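Local coordinates for protein mandelate racemase/muconate lactonizing enzyme (Roseovarius nubinhibens, PDB 2QDD) that is of unknown function but, as a magnesium-binding member of the mandelate racemase/muconate lactonizing enzyme family, probably acts on a carboxylate substrate, at residues E44-W49 with W112-Q117; A166-S171 with V193-N198; V197-T202 with I219-Q224. All coordinates share one frame; numbering follows the deposited sequence.

Contact 1 lies in the N-terminal domain, where 44-49 packs on helix 101-119, about 40 Å centre to centre from contact 2 and well away from the metal site. Contacts 2 and 3 are neighbours in the C-terminal barrel, their centres about 7 Å apart, and share V197 and N198. Contact 2 is the more buried of the two, a parallel strand pair with a salt bridge; contact 3 continues onto the next strand, where backbone bonds join two loops, some of whose residues are exposed. Contact 2 holds the magnesium ligand D196 and contact 3 the ligand E220, whereas contact 1 relies on a neutral amide, a carboxylate and a water against backbone groups.

Contact 1: E44-W49 with W112-Q117; sequences EGVTGW and WDILGQ
V46 is the first residue of 44-49 to meet the helix. Its CG2, anti to the backbone N, lies 4.0 Å from I114 CG2 and 3.8 Å from Q117 CB, and the V46 and Q117 side chains slide past each other in opposite directions. T47 turns its own side chain away, where OG1 bonds to D41, and offers the helix its backbone instead. T47 O accepts from Q117 NE2 at 3.0 Å; the donor is tilted 33° from the carbonyl plane, yet the oxygen lies close to the plane of the Q117 amide. The other end of that amide is used too: OE1 takes a hydrogen bond from a water that accepts from T47 N. NE2 also makes weak bonds to D113 O and OD1. A leucine in place of Q117 would probably leave T47 O without this donor and the bridging water without its acceptor.

At G48 the backbones come closest, with G48 CA 5.0 Å from D113 CA. I114 CG1 sits 3.5 Å from G48 N, and a CB on G48 would run into it. W49 N then donates to D113 OD2 at 3.0 Å, nearly straight at 167°, meeting the anti lone pair of OD2; D113 OD1 is taken by L353 N.

Strand 47-52 is an outermost strand of the antiparallel sheet within this chain. I114 also reaches I40 and T42 of its neighbour, strand 29-42, while L115 faces away, toward helix 86-96 and L121 of the second subunit.

Contact 2: A166-S171 with V193-N198; sequences AKIGGS and VTFDVN
K167 NZ is gripped by D196 OD2, 2.9 Å away in a salt bridge, and more weakly by S165 OG. The lysine chain bends at chi2 (-84°), which lays it alongside the aspartate with both side chains pointing the same way, and NZ meets the anti lone pair of OD2. The other oxygen, D196 OD1, accepts from N198 N at 3.2 Å from above the carboxylate plane, closing an Asx turn. It also lies close to E220 OE2, a pairing of like charges that a metal would be expected to ease: D196 and E220 are both magnesium ligands, though no ion is bound in this chain. K167 probably corresponds to the second lysine of the Lys-x-Lys motif found in many relatives; here S165 stands at the first.

The backbones pair in parallel, A166 with F195 and K167 with D196. A166 N donates to T194 O at 2.9 Å, D196 N to A166 O at 2.9 Å, and I168 N to D196 O at 3.0 Å. On the opposite face of the sheet from the salt bridge, A166 CB touches F195 CD2 at 3.9 Å. I168 carries CG1 between its backbone N and carbonyl carbon (chi1 57°), which swings CD1 to 3.9 Å from F195 CB and on to V197 CG2. A side chain at G169 would strike V197 O.

The pair belongs to a beta-alpha-beta unit of the barrel. Helix 173-185 packs on I168 and F195 through I180 and I183; strand 135-141 pairs with the other edge of strand 163-167, at K167, and strand 218-220 bonds to F195.

Contact 3: V197-T202 with I219-Q224; sequences VNRAWT and IEQPCQ
R199 N donates to Q221 O at 3.1 Å and W201 N to P222 O at 3.2 Å, both nearly along the C=O axis of the acceptor. A longer, weak bond runs from V197 N to E220 O. Alternate residues of 197-202 therefore reach successive carbonyls of 219-224, and the two segments stay joined after the strands have ended. A water extends the line, donating to W201 O and accepting from Q224 N.

Q221 braces its own loop. Its chain bends at chi2 (91°), bringing NE2 to C223 O at 2.9 Å with that oxygen almost exactly in the amide plane, while Q221 OE1 takes D243 N. E220, a magnesium ligand though no ion is bound in this chain, has OE1 in a salt bridge with K265 NZ, and OE2 lies near D243 OD2, another ligand.

Such loops at the C-terminal ends of the strands are where an enolase-superfamily barrel carries its metal site. Here V197 to A200 makes a type I' turn, which requires positive phi at N198 and R199.

Packing lies around this framework. R199 CG fits against C223 O at 3.4 Å and Q221 CG at 3.7 Å, and the guanidinium travels on to bond Y59 O through NH1. P222 CB meets W201 CE3 at 3.7 Å, the two side chains crossing at about a right angle, and V197 CG1 sits 3.5 Å above the indole plane, toward the rim. V197 CG2 also touches I219 CG2 at 4.0 Å. W201 NE1 bonds D176 OD2, and T202 packs against Q290 of the third subunit, another copy of this protein.

Contact 1: E44-W49 with W112-Q117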
loop_
_atom_site.group_PDB
_atom_site.type_symbol
_atom_site.label_atom_id
_atom_site.label_comp_id
_atom_site.label_asym_id
_atom_site.label_seq_id
_atom_site.Cartn_x
_atom_site.Cartn_y
_atom_site.Cartn_z
ATOM N N GLU A 44 -4.959 -55.755 4.526
ATOM C CA GLU A 44 -6.015 -56.231 5.415
ATOM C C GLU A 44 -7.382 -56.283 4.734
ATOM O O GLU A 44 -8.412 -56.435 5.395
ATOM C CB GLU A 44 -6.069 -55.378 6.684
ATOM C CG GLU A 44 -5.223 -55.927 7.825
ATOM C CD GLU A 44 -4.644 -54.837 8.706
ATOM O OE1 GLU A 44 -3.411 -54.626 8.659
ATOM O OE2 GLU A 44 -5.420 -54.194 9.445
ATOM N N GLY A 45 -7.385 -56.155 3.410
ATOM C CA GLY A 45 -8.590 -56.365 2.610
ATOM C C GLY A 45 -9.588 -55.218 2.609
ATOM O O GLY A 45 -10.696 -55.353 2.081
ATOM N N VAL A 46 -9.203 -54.085 3.193
ATOM C CA VAL A 46 -9.966 -52.851 3.020
ATOM C C VAL A 46 -9.517 -52.077 1.779
ATOM O O VAL A 46 -8.328 -51.802 1.585
ATOM C CB VAL A 46 -10.061 -51.988 4.329
ATOM C CG1 VAL A 46 -8.725 -51.893 5.047
ATOM C CG2 VAL A 46 -10.656 -50.607 4.063
ATOM N N THR A 47 -10.496 -51.762 0.939
ATOM C CA THR A 47 -10.287 -51.314 -0.425
ATOM C C THR A 47 -10.997 -49.962 -0.610
ATOM O O THR A 47 -12.154 -49.802 -0.210
ATOM C CB THR A 47 -10.832 -52.387 -1.413
ATOM O OG1 THR A 47 -9.937 -53.510 -1.439
ATOM C CG2 THR A 47 -11.011 -51.841 -2.821
ATOM N N GLY A 48 -10.291 -48.992 -1.195
ATOM C CA GLY A 48 -10.869 -47.675 -1.490
ATOM C C GLY A 48 -10.916 -47.375 -2.975
ATOM O O GLY A 48 -10.079 -47.857 -3.738
ATOM N N TRP A 49 -11.903 -46.582 -3.383
ATOM C CA TRP A 49 -12.002 -46.122 -4.765
ATOM C C TRP A 49 -11.919 -44.604 -4.900
ATOM O O TRP A 49 -12.483 -43.867 -4.087
ATOM C CB TRP A 49 -13.284 -46.636 -5.411
ATOM C CG TRP A 49 -13.288 -48.121 -5.625
ATOM C CD1 TRP A 49 -13.579 -49.084 -4.696
ATOM C CD2 TRP A 49 -12.996 -48.816 -6.845
ATOM N NE1 TRP A 49 -13.486 -50.331 -5.263
ATOM C CE2 TRP A 49 -13.134 -50.196 -6.581
ATOM C CE3 TRP A 49 -12.643 -48.405 -8.138
ATOM C CZ2 TRP A 49 -12.930 -51.172 -7.564
ATOM C CZ3 TRP A 49 -12.436 -49.377 -9.114
ATOM C CH2 TRP A 49 -12.581 -50.743 -8.819
ATOM N N TRP A 112 -9.118 -41.645 1.667
ATOM C CA TRP A 112 -10.211 -41.181 2.531
ATOM C C TRP A 112 -11.276 -42.268 2.706
ATOM O O TRP A 112 -11.739 -42.509 3.824
ATOM C CB TRP A 112 -10.854 -39.893 1.980
ATOM C CG TRP A 112 -10.201 -38.616 2.471
ATOM C CD1 TRP A 112 -9.227 -37.905 1.839
ATOM C CD2 TRP A 112 -10.482 -37.910 3.691
ATOM N NE1 TRP A 112 -8.872 -36.809 2.583
ATOM C CE2 TRP A 112 -9.630 -36.780 3.723
ATOM C CE3 TRP A 112 -11.365 -38.123 4.761
ATOM C CZ2 TRP A 112 -9.627 -35.866 4.787
ATOM C CZ3 TRP A 112 -11.368 -37.209 5.821
ATOM C CH2 TRP A 112 -10.503 -36.095 5.823
ATOM N N ASP A 113 -11.649 -42.906 1.594
ATOM C CA ASP A 113 -12.519 -44.089 1.562
ATOM C C ASP A 113 -12.066 -45.208 2.506
ATOM O O ASP A 113 -12.875 -45.724 3.276
ATOM C CB ASP A 113 -12.619 -44.617 0.126
ATOM C CG ASP A 113 -13.825 -45.530 -0.100
ATOM O OD1 ASP A 113 -14.693 -45.669 0.794
ATOM O OD2 ASP A 113 -13.904 -46.110 -1.203
ATOM N N ILE A 114 -10.777 -45.553 2.454
ATOM C CA ILE A 114 -10.169 -46.551 3.345
ATOM C C ILE A 114 -10.248 -46.126 4.815
ATOM O O ILE A 114 -10.679 -46.912 5.670
ATOM C CB ILE A 114 -8.700 -46.873 2.937
ATOM C CG1 ILE A 114 -8.664 -47.639 1.609
ATOM C CG2 ILE A 114 -7.971 -47.681 4.020
ATOM C CD1 ILE A 114 -7.332 -47.548 0.878
ATOM N N LEU A 115 -9.853 -44.883 5.094
ATOM C CA LEU A 115 -9.921 -44.317 6.445
ATOM C C LEU A 115 -11.337 -44.319 7.035
ATOM O O LEU A 115 -11.521 -44.629 8.213
ATOM C CB LEU A 115 -9.342 -42.898 6.482
ATOM C CG LEU A 115 -9.379 -42.254 7.876
ATOM C CD1 LEU A 115 -8.325 -42.848 8.803
ATOM C CD2 LEU A 115 -9.297 -40.748 7.831
ATOM N N GLY A 116 -12.325 -43.986 6.210
ATOM C CA GLY A 116 -13.720 -44.044 6.616
ATOM C C GLY A 116 -14.218 -45.434 6.980
ATOM O O GLY A 116 -14.957 -45.591 7.951
ATOM N N GLN A 117 -13.805 -46.436 6.203
ATOM C CA GLN A 117 -14.145 -47.838 6.465
ATOM C C GLN A 117 -13.474 -48.380 7.722
ATOM O O GLN A 117 -14.105 -49.086 8.506
ATOM C CB GLN A 117 -13.779 -48.707 5.266
ATOM C CG GLN A 117 -14.675 -48.502 4.060
ATOM C CD GLN A 117 -14.148 -49.200 2.823
ATOM O OE1 GLN A 117 -14.016 -50.424 2.795
ATOM N NE2 GLN A 117 -13.841 -48.424 1.791
HETATM O O HOH W 1 -13.245 -52.739 1.494
#

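Contact 2: A166-S171 with V193-N198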
loop_
_atom_site.group_PDB
_atom_site.type_symbol
_atom_site.label_atom_id
_atom_site.label_comp_id
_atom_site.label_asym_id
_atom_site.label_seq_id
_atom_site.Cartn_x
_atom_site.Cartn_y
_atom_site.Cartn_z
ATOM N N ALA A 166 -26.586 -19.679 -15.236
ATOM C CA ALA A 166 -26.788 -19.166 -16.585
ATOM C C ALA A 166 -25.453 -18.889 -17.268
ATOM O O ALA A 166 -24.645 -18.094 -16.785
ATOM C CB ALA A 166 -27.644 -17.911 -16.549
ATOM N N LYS A 167 -25.227 -19.554 -18.395
ATOM C CA LYS A 167 -23.945 -19.482 -19.093
ATOM C C LYS A 167 -23.956 -18.337 -20.105
ATOM O O LYS A 167 -24.673 -18.384 -21.106
ATOM C CB LYS A 167 -23.623 -20.813 -19.779
ATOM C CG LYS A 167 -23.869 -22.048 -18.928
ATOM C CD LYS A 167 -22.695 -22.364 -18.019
ATOM C CE LYS A 167 -23.117 -23.306 -16.897
ATOM N NZ LYS A 167 -22.003 -23.551 -15.938
ATOM N N ILE A 168 -23.172 -17.300 -19.820
ATOM C CA ILE A 168 -23.047 -16.140 -20.702
ATOM C C ILE A 168 -21.589 -15.965 -21.130
ATOM O O ILE A 168 -20.745 -16.811 -20.822
ATOM C CB ILE A 168 -23.581 -14.845 -20.038
ATOM C CG1 ILE A 168 -22.854 -14.571 -18.718
ATOM C CG2 ILE A 168 -25.098 -14.921 -19.834
ATOM C CD1 ILE A 168 -22.903 -13.137 -18.283
ATOM N N GLY A 169 -21.297 -14.879 -21.844
ATOM C CA GLY A 169 -19.936 -14.597 -22.302
ATOM C C GLY A 169 -19.799 -14.579 -23.813
ATOM O O GLY A 169 -20.761 -14.842 -24.540
ATOM N N GLY A 170 -18.591 -14.279 -24.283
ATOM C CA GLY A 170 -18.378 -13.808 -25.651
ATOM C C GLY A 170 -18.067 -12.323 -25.681
ATOM O O GLY A 170 -18.384 -11.595 -24.736
ATOM N N SER A 171 -17.456 -11.868 -26.773
ATOM C CA SER A 171 -16.958 -10.490 -26.870
ATOM C C SER A 171 -17.953 -9.500 -27.499
ATOM O O SER A 171 -17.571 -8.393 -27.891
ATOM C CB SER A 171 -15.596 -10.442 -27.580
ATOM O OG SER A 171 -15.602 -11.195 -28.783
ATOM N N VAL A 193 -29.952 -16.961 -9.479
ATOM C CA VAL A 193 -29.000 -17.120 -10.582
ATOM C C VAL A 193 -27.549 -16.801 -10.230
ATOM O O VAL A 193 -27.263 -15.868 -9.475
ATOM C CB VAL A 193 -29.399 -16.351 -11.869
ATOM C CG1 VAL A 193 -30.490 -17.089 -12.612
ATOM C CG2 VAL A 193 -29.801 -14.916 -11.569
ATOM N N THR A 194 -26.647 -17.603 -10.787
ATOM C CA THR A 194 -25.255 -17.235 -10.988
ATOM C C THR A 194 -25.033 -17.073 -12.492
ATOM O O THR A 194 -25.395 -17.954 -13.270
ATOM C CB THR A 194 -24.313 -18.339 -10.418
ATOM O OG1 THR A 194 -24.535 -18.476 -9.009
ATOM C CG2 THR A 194 -22.835 -18.012 -10.659
ATOM N N PHE A 195 -24.452 -15.946 -12.900
ATOM C CA PHE A 195 -24.006 -15.772 -14.280
ATOM C C PHE A 195 -22.574 -16.233 -14.446
ATOM O O PHE A 195 -21.645 -15.596 -13.947
ATOM C CB PHE A 195 -24.177 -14.325 -14.746
ATOM C CG PHE A 195 -25.606 -13.878 -14.795
ATOM C CD1 PHE A 195 -26.138 -13.114 -13.769
ATOM C CD2 PHE A 195 -26.424 -14.239 -15.860
ATOM C CE1 PHE A 195 -27.464 -12.703 -13.801
ATOM C CE2 PHE A 195 -27.751 -13.834 -15.904
ATOM C CZ PHE A 195 -28.276 -13.065 -14.872
ATOM N N ASP A 196 -22.416 -17.355 -15.149
ATOM C CA ASP A 196 -21.122 -18.004 -15.344
ATOM C C ASP A 196 -20.546 -17.641 -16.713
ATOM O O ASP A 196 -21.098 -17.992 -17.761
ATOM C CB ASP A 196 -21.253 -19.523 -15.178
ATOM C CG ASP A 196 -19.925 -20.262 -15.333
ATOM O OD1 ASP A 196 -18.839 -19.642 -15.222
ATOM O OD2 ASP A 196 -19.972 -21.490 -15.559
ATOM N N VAL A 197 -19.424 -16.935 -16.672
ATOM C CA VAL A 197 -18.844 -16.277 -17.834
ATOM C C VAL A 197 -17.807 -17.227 -18.420
ATOM O O VAL A 197 -17.508 -17.174 -19.620
ATOM C CB VAL A 197 -18.182 -14.937 -17.409
ATOM C CG1 VAL A 197 -17.533 -14.231 -18.573
ATOM C CG2 VAL A 197 -19.205 -14.023 -16.742
ATOM N N ASN A 198 -17.315 -18.115 -17.549
ATOM C CA ASN A 198 -16.189 -19.009 -17.813
ATOM C C ASN A 198 -15.046 -18.411 -18.602
ATOM O O ASN A 198 -14.668 -18.883 -19.683
ATOM C CB ASN A 198 -16.629 -20.364 -18.362
ATOM C CG ASN A 198 -16.019 -21.519 -17.588
ATOM O OD1 ASN A 198 -16.738 -22.375 -17.065
ATOM N ND2 ASN A 198 -14.683 -21.546 -17.503
#

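Contact 3: V197-T202 with I219-Q224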
loop_
_atom_site.group_PDB
_atom_site.type_symbol
_atom_site.label_atom_id
_atom_site.label_comp_id
_atom_site.label_asym_id
_atom_site.label_seq_id
_atom_site.Cartn_x
_atom_site.Cartn_y
_atom_site.Cartn_z
ATOM N N VAL A 197 -19.424 -16.935 -16.672
ATOM C CA VAL A 197 -18.844 -16.277 -17.834
ATOM C C VAL A 197 -17.807 -17.227 -18.420
ATOM O O VAL A 197 -17.508 -17.174 -19.620
ATOM C CB VAL A 197 -18.182 -14.937 -17.409
ATOM C CG1 VAL A 197 -17.533 -14.231 -18.573
ATOM C CG2 VAL A 197 -19.205 -14.023 -16.742
ATOM N N ASN A 198 -17.315 -18.115 -17.549
ATOM C CA ASN A 198 -16.189 -19.009 -17.813
ATOM C C ASN A 198 -15.046 -18.411 -18.602
ATOM O O ASN A 198 -14.668 -18.883 -19.683
ATOM C CB ASN A 198 -16.629 -20.364 -18.362
ATOM C CG ASN A 198 -16.019 -21.519 -17.588
ATOM O OD1 ASN A 198 -16.738 -22.375 -17.065
ATOM N ND2 ASN A 198 -14.683 -21.546 -17.503
ATOM N N ARG A 199 -14.493 -17.342 -18.023
ATOM C CA ARG A 199 -13.257 -16.684 -18.487
ATOM C C ARG A 199 -13.316 -16.022 -19.870
ATOM O O ARG A 199 -12.284 -15.646 -20.422
ATOM C CB ARG A 199 -12.036 -17.608 -18.363
ATOM C CG ARG A 199 -11.844 -18.208 -16.984
ATOM C CD ARG A 199 -10.759 -19.258 -16.978
ATOM N NE ARG A 199 -11.263 -20.536 -17.474
ATOM C CZ ARG A 199 -10.558 -21.662 -17.524
ATOM N NH1 ARG A 199 -11.123 -22.770 -17.987
ATOM N NH2 ARG A 199 -9.299 -21.690 -17.104
ATOM N N ALA A 200 -14.521 -15.854 -20.407
ATOM C CA ALA A 200 -14.704 -15.374 -21.778
ATOM C C ALA A 200 -14.556 -13.856 -21.945
ATOM O O ALA A 200 -14.477 -13.364 -23.068
ATOM C CB ALA A 200 -16.042 -15.847 -22.334
ATOM N N TRP A 201 -14.519 -13.121 -20.836
ATOM C CA TRP A 201 -14.322 -11.677 -20.878
ATOM C C TRP A 201 -12.861 -11.268 -20.695
ATOM O O TRP A 201 -12.080 -11.961 -20.035
ATOM C CB TRP A 201 -15.205 -10.986 -19.838
ATOM C CG TRP A 201 -16.666 -11.023 -20.159
ATOM C CD1 TRP A 201 -17.238 -11.260 -21.382
ATOM C CD2 TRP A 201 -17.752 -10.801 -19.246
ATOM N NE1 TRP A 201 -18.610 -11.203 -21.282
ATOM C CE2 TRP A 201 -18.952 -10.928 -19.983
ATOM C CE3 TRP A 201 -17.827 -10.524 -17.873
ATOM C CZ2 TRP A 201 -20.208 -10.777 -19.395
ATOM C CZ3 TRP A 201 -19.077 -10.366 -17.293
ATOM C CH2 TRP A 201 -20.250 -10.500 -18.051
ATOM N N THR A 202 -12.491 -10.148 -21.309
ATOM C CA THR A 202 -11.343 -9.353 -20.859
ATOM C C THR A 202 -11.860 -8.354 -19.815
ATOM O O THR A 202 -13.079 -8.140 -19.738
ATOM C CB THR A 202 -10.687 -8.606 -22.044
ATOM O OG1 THR A 202 -11.700 -7.965 -22.831
ATOM C CG2 THR A 202 -9.861 -9.569 -22.907
ATOM N N ILE A 219 -21.424 -13.110 -10.146
ATOM C CA ILE A 219 -20.688 -13.273 -11.394
ATOM C C ILE A 219 -19.544 -14.240 -11.154
ATOM O O ILE A 219 -18.673 -13.990 -10.313
ATOM C CB ILE A 219 -20.122 -11.924 -11.925
ATOM C CG1 ILE A 219 -21.224 -10.863 -12.045
ATOM C CG2 ILE A 219 -19.389 -12.126 -13.258
ATOM C CD1 ILE A 219 -22.425 -11.253 -12.916
ATOM N N GLU A 220 -19.557 -15.348 -11.887
ATOM C CA GLU A 220 -18.546 -16.378 -11.717
ATOM C C GLU A 220 -17.423 -16.180 -12.722
ATOM O O GLU A 220 -17.665 -16.142 -13.936
ATOM C CB GLU A 220 -19.159 -17.774 -11.839
ATOM C CG GLU A 220 -18.233 -18.906 -11.410
ATOM C CD GLU A 220 -18.754 -20.283 -11.808
ATOM O OE1 GLU A 220 -19.988 -20.499 -11.759
ATOM O OE2 GLU A 220 -17.925 -21.152 -12.164
ATOM N N GLN A 221 -16.211 -16.028 -12.182
ATOM C CA GLN A 221 -14.944 -15.998 -12.922
ATOM C C GLN A 221 -15.004 -15.299 -14.291
ATOM O O GLN A 221 -14.976 -15.960 -15.337
ATOM C CB GLN A 221 -14.326 -17.405 -12.997
ATOM C CG GLN A 221 -12.909 -17.464 -13.572
ATOM C CD GLN A 221 -11.820 -17.355 -12.541
ATOM O OE1 GLN A 221 -11.858 -18.013 -11.508
ATOM N NE2 GLN A 221 -10.810 -16.543 -12.835
ATOM N N PRO A 222 -15.116 -13.955 -14.289
ATOM C CA PRO A 222 -15.320 -13.259 -15.560
ATOM C C PRO A 222 -14.092 -13.307 -16.481
ATOM O O PRO A 222 -14.241 -13.338 -17.702
ATOM C CB PRO A 222 -15.658 -11.823 -15.132
ATOM C CG PRO A 222 -15.056 -11.665 -13.783
ATOM C CD PRO A 222 -15.061 -13.025 -13.142
ATOM N N CYS A 223 -12.899 -13.352 -15.889
ATOM C CA CYS A 223 -11.646 -13.249 -16.627
ATOM C C CYS A 223 -10.715 -14.428 -16.324
ATOM O O CYS A 223 -11.017 -15.264 -15.478
ATOM C CB CYS A 223 -10.961 -11.918 -16.305
ATOM S SG CYS A 223 -11.958 -10.445 -16.677
ATOM N N GLN A 224 -9.584 -14.482 -17.022
ATOM C CA GLN A 224 -8.748 -15.682 -17.088
ATOM C C GLN A 224 -7.852 -15.846 -15.860
ATOM O O GLN A 224 -7.533 -16.970 -15.453
ATOM C CB GLN A 224 -7.884 -15.638 -18.348
ATOM C CG GLN A 224 -8.005 -16.864 -19.240
ATOM C CD GLN A 224 -8.197 -16.499 -20.704
ATOM O OE1 GLN A 224 -7.504 -15.630 -21.240
ATOM N NE2 GLN A 224 -9.148 -17.157 -21.357
HETATM O O HOH W 2 -9.537 -12.808 -19.804
#